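Geranylgeranyl pyrophosphate synthase (Geoglobus acetivorans, PDB 5JFQ) catalyses the stepwise addition of three isopentenyl diphosphate units to dimethylallyl diphosphate, giving geranylgeranyl diphosphate as major product and some farnesyl diphosphate. Local coordinates at residues 242-247 and 272-277. Numbering follows the deposited sequence.
Sequences LIVIKA and KKLFDC
L274 reaches across from helix 264-276 and sets its two methyl groups against I243 and V244 of helix 242-249. Its CD2 lies against the branch point of I243, 3.4 Å from CB and 3.6 Å from CG2. The other methyl, CD1, meets the far end of the same side chain, with I243 CD1 3.8 Å away. The two side chains cross at about a right angle, and the fork of the leucine spans the isoleucine from its root to its tip. In I243, CG1 sits between the backbone N and the carbonyl carbon (chi1 38°), while CG2 stands beside the N. CG1 and CG2 thus carry separate contact points, CD1 at the end of one branch and CG2 itself on the other. V244 adds one methyl, CG1, at 4.0 Å from L274 CD1.

One turn on from I243, A247 makes a second, smaller contact. Its CB lies 3.8 Å from SG of C277. Here the backbones come nearest, with A247 CA 6.0 Å from C277 CA. No hydrogen bond crosses between the segments, so the contact between them is apolar packing. A247 N bonds to I243 O within its own helix, which ties the two contact points of 242-247 together.

Neighbouring parts of the chain extend the apolar cluster. I221 of helix 195-221 touches both I243 and L274, A283 of helix 280-298 packs on I243, and the loop residue I252 touches both A247 and C277. V244 lies about 7 Å, side chain to side chain, from K239, which probably binds dimethylallyl diphosphate, as in related enzymes. The arrangement is local helix-to-helix packing in the all-helical prenyl synthase fold, joining 242-249 to the end region of 264-276.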
loop_
_atom_site.group_PDB
_atom_site.type_symbol
_atom_site.label_atom_id
_atom_site.label_comp_id
_atom_site.label_asym_id
_atom_site.label_seq_id
_atom_site.Cartn_x
_atom_site.Cartn_y
_atom_site.Cartn_z
ATOM N N LEU B 242 -7.683 6.530 -26.729
ATOM C CA LEU B 242 -8.992 6.455 -27.368
ATOM C C LEU B 242 -8.915 6.800 -28.850
ATOM O O LEU B 242 -9.708 6.283 -29.647
ATOM C CB LEU B 242 -9.972 7.390 -26.669
ATOM C CG LEU B 242 -11.409 7.268 -27.167
ATOM C CD1 LEU B 242 -11.826 5.799 -27.169
ATOM C CD2 LEU B 242 -12.354 8.116 -26.323
ATOM N N ILE B 243 -7.980 7.678 -29.229
ATOM C CA ILE B 243 -7.800 8.047 -30.634
ATOM C C ILE B 243 -7.380 6.832 -31.453
ATOM O O ILE B 243 -8.056 6.437 -32.409
ATOM C CB ILE B 243 -6.774 9.191 -30.764
ATOM C CG1 ILE B 243 -5.649 8.991 -29.755
ATOM C CG2 ILE B 243 -7.421 10.544 -30.565
ATOM C CD1 ILE B 243 -4.508 9.955 -29.854
ATOM N N VAL B 244 -6.256 6.214 -31.076
ATOM C CA VAL B 244 -5.760 5.058 -31.806
ATOM C C VAL B 244 -6.706 3.871 -31.708
ATOM O O VAL B 244 -6.572 2.923 -32.486
ATOM C CB VAL B 244 -4.350 4.646 -31.328
ATOM C CG1 VAL B 244 -3.367 5.807 -31.458
ATOM C CG2 VAL B 244 -4.388 4.134 -29.906
ATOM N N ILE B 245 -7.661 3.877 -30.782
ATOM C CA ILE B 245 -8.600 2.761 -30.753
ATOM C C ILE B 245 -9.710 2.985 -31.765
ATOM O O ILE B 245 -10.141 2.045 -32.445
ATOM C CB ILE B 245 -9.138 2.532 -29.329
ATOM C CG1 ILE B 245 -8.038 1.908 -28.480
ATOM C CG2 ILE B 245 -10.319 1.586 -29.338
ATOM C CD1 ILE B 245 -8.415 1.728 -27.055
ATOM N N LYS B 246 -10.164 4.233 -31.903
ATOM C CA LYS B 246 -11.113 4.567 -32.962
ATOM C C LYS B 246 -10.491 4.328 -34.332
ATOM O O LYS B 246 -11.036 3.586 -35.157
ATOM C CB LYS B 246 -11.573 6.022 -32.819
ATOM N N ALA B 247 -9.322 4.928 -34.571
ATOM C CA ALA B 247 -8.661 4.802 -35.864
ATOM C C ALA B 247 -8.381 3.345 -36.213
ATOM O O ALA B 247 -8.629 2.917 -37.344
ATOM C CB ALA B 247 -7.369 5.618 -35.869
ATOM N N LYS B 272 -0.809 12.871 -38.910
ATOM C CA LYS B 272 -1.662 13.368 -39.986
ATOM C C LYS B 272 -2.851 12.445 -40.199
ATOM O O LYS B 272 -4.008 12.882 -40.170
ATOM C CB LYS B 272 -0.854 13.514 -41.279
ATOM N N LYS B 273 -2.578 11.155 -40.401
ATOM C CA LYS B 273 -3.642 10.164 -40.467
ATOM C C LYS B 273 -4.661 10.398 -39.358
ATOM O O LYS B 273 -5.858 10.567 -39.624
ATOM C CB LYS B 273 -3.043 8.755 -40.379
ATOM N N LEU B 274 -4.180 10.525 -38.117
ATOM C CA LEU B 274 -5.063 10.434 -36.956
ATOM C C LEU B 274 -6.079 11.575 -36.912
ATOM O O LEU B 274 -7.260 11.353 -36.608
ATOM C CB LEU B 274 -4.211 10.396 -35.685
ATOM C CG LEU B 274 -4.803 9.591 -34.527
ATOM C CD1 LEU B 274 -3.743 9.255 -33.474
ATOM C CD2 LEU B 274 -5.964 10.338 -33.902
ATOM N N PHE B 275 -5.644 12.801 -37.210
ATOM C CA PHE B 275 -6.589 13.904 -37.311
ATOM C C PHE B 275 -7.668 13.609 -38.347
ATOM O O PHE B 275 -8.867 13.705 -38.056
ATOM C CB PHE B 275 -5.848 15.191 -37.656
ATOM C CG PHE B 275 -5.407 15.968 -36.462
ATOM C CD1 PHE B 275 -4.064 16.078 -36.144
ATOM C CD2 PHE B 275 -6.339 16.587 -35.650
ATOM C CE1 PHE B 275 -3.658 16.802 -35.041
ATOM C CE2 PHE B 275 -5.939 17.315 -34.542
ATOM C CZ PHE B 275 -4.600 17.422 -34.238
ATOM N N ASP B 276 -7.250 13.216 -39.555
ATOM C CA ASP B 276 -8.138 12.978 -40.691
ATOM C C ASP B 276 -8.956 11.698 -40.583
ATOM O O ASP B 276 -9.901 11.529 -41.354
ATOM C CB ASP B 276 -7.336 12.919 -41.999
ATOM C CG ASP B 276 -6.488 14.159 -42.236
ATOM O OD1 ASP B 276 -5.267 14.004 -42.475
ATOM O OD2 ASP B 276 -7.031 15.284 -42.200
ATOM N N CYS B 277 -8.604 10.783 -39.678
ATOM C CA CYS B 277 -9.367 9.546 -39.519
ATOM C C CYS B 277 -10.831 9.811 -39.236
ATOM O O CYS B 277 -11.703 9.024 -39.632
ATOM C CB CYS B 277 -8.803 8.709 -38.383
ATOM S SG CYS B 277 -7.145 8.157 -38.659
#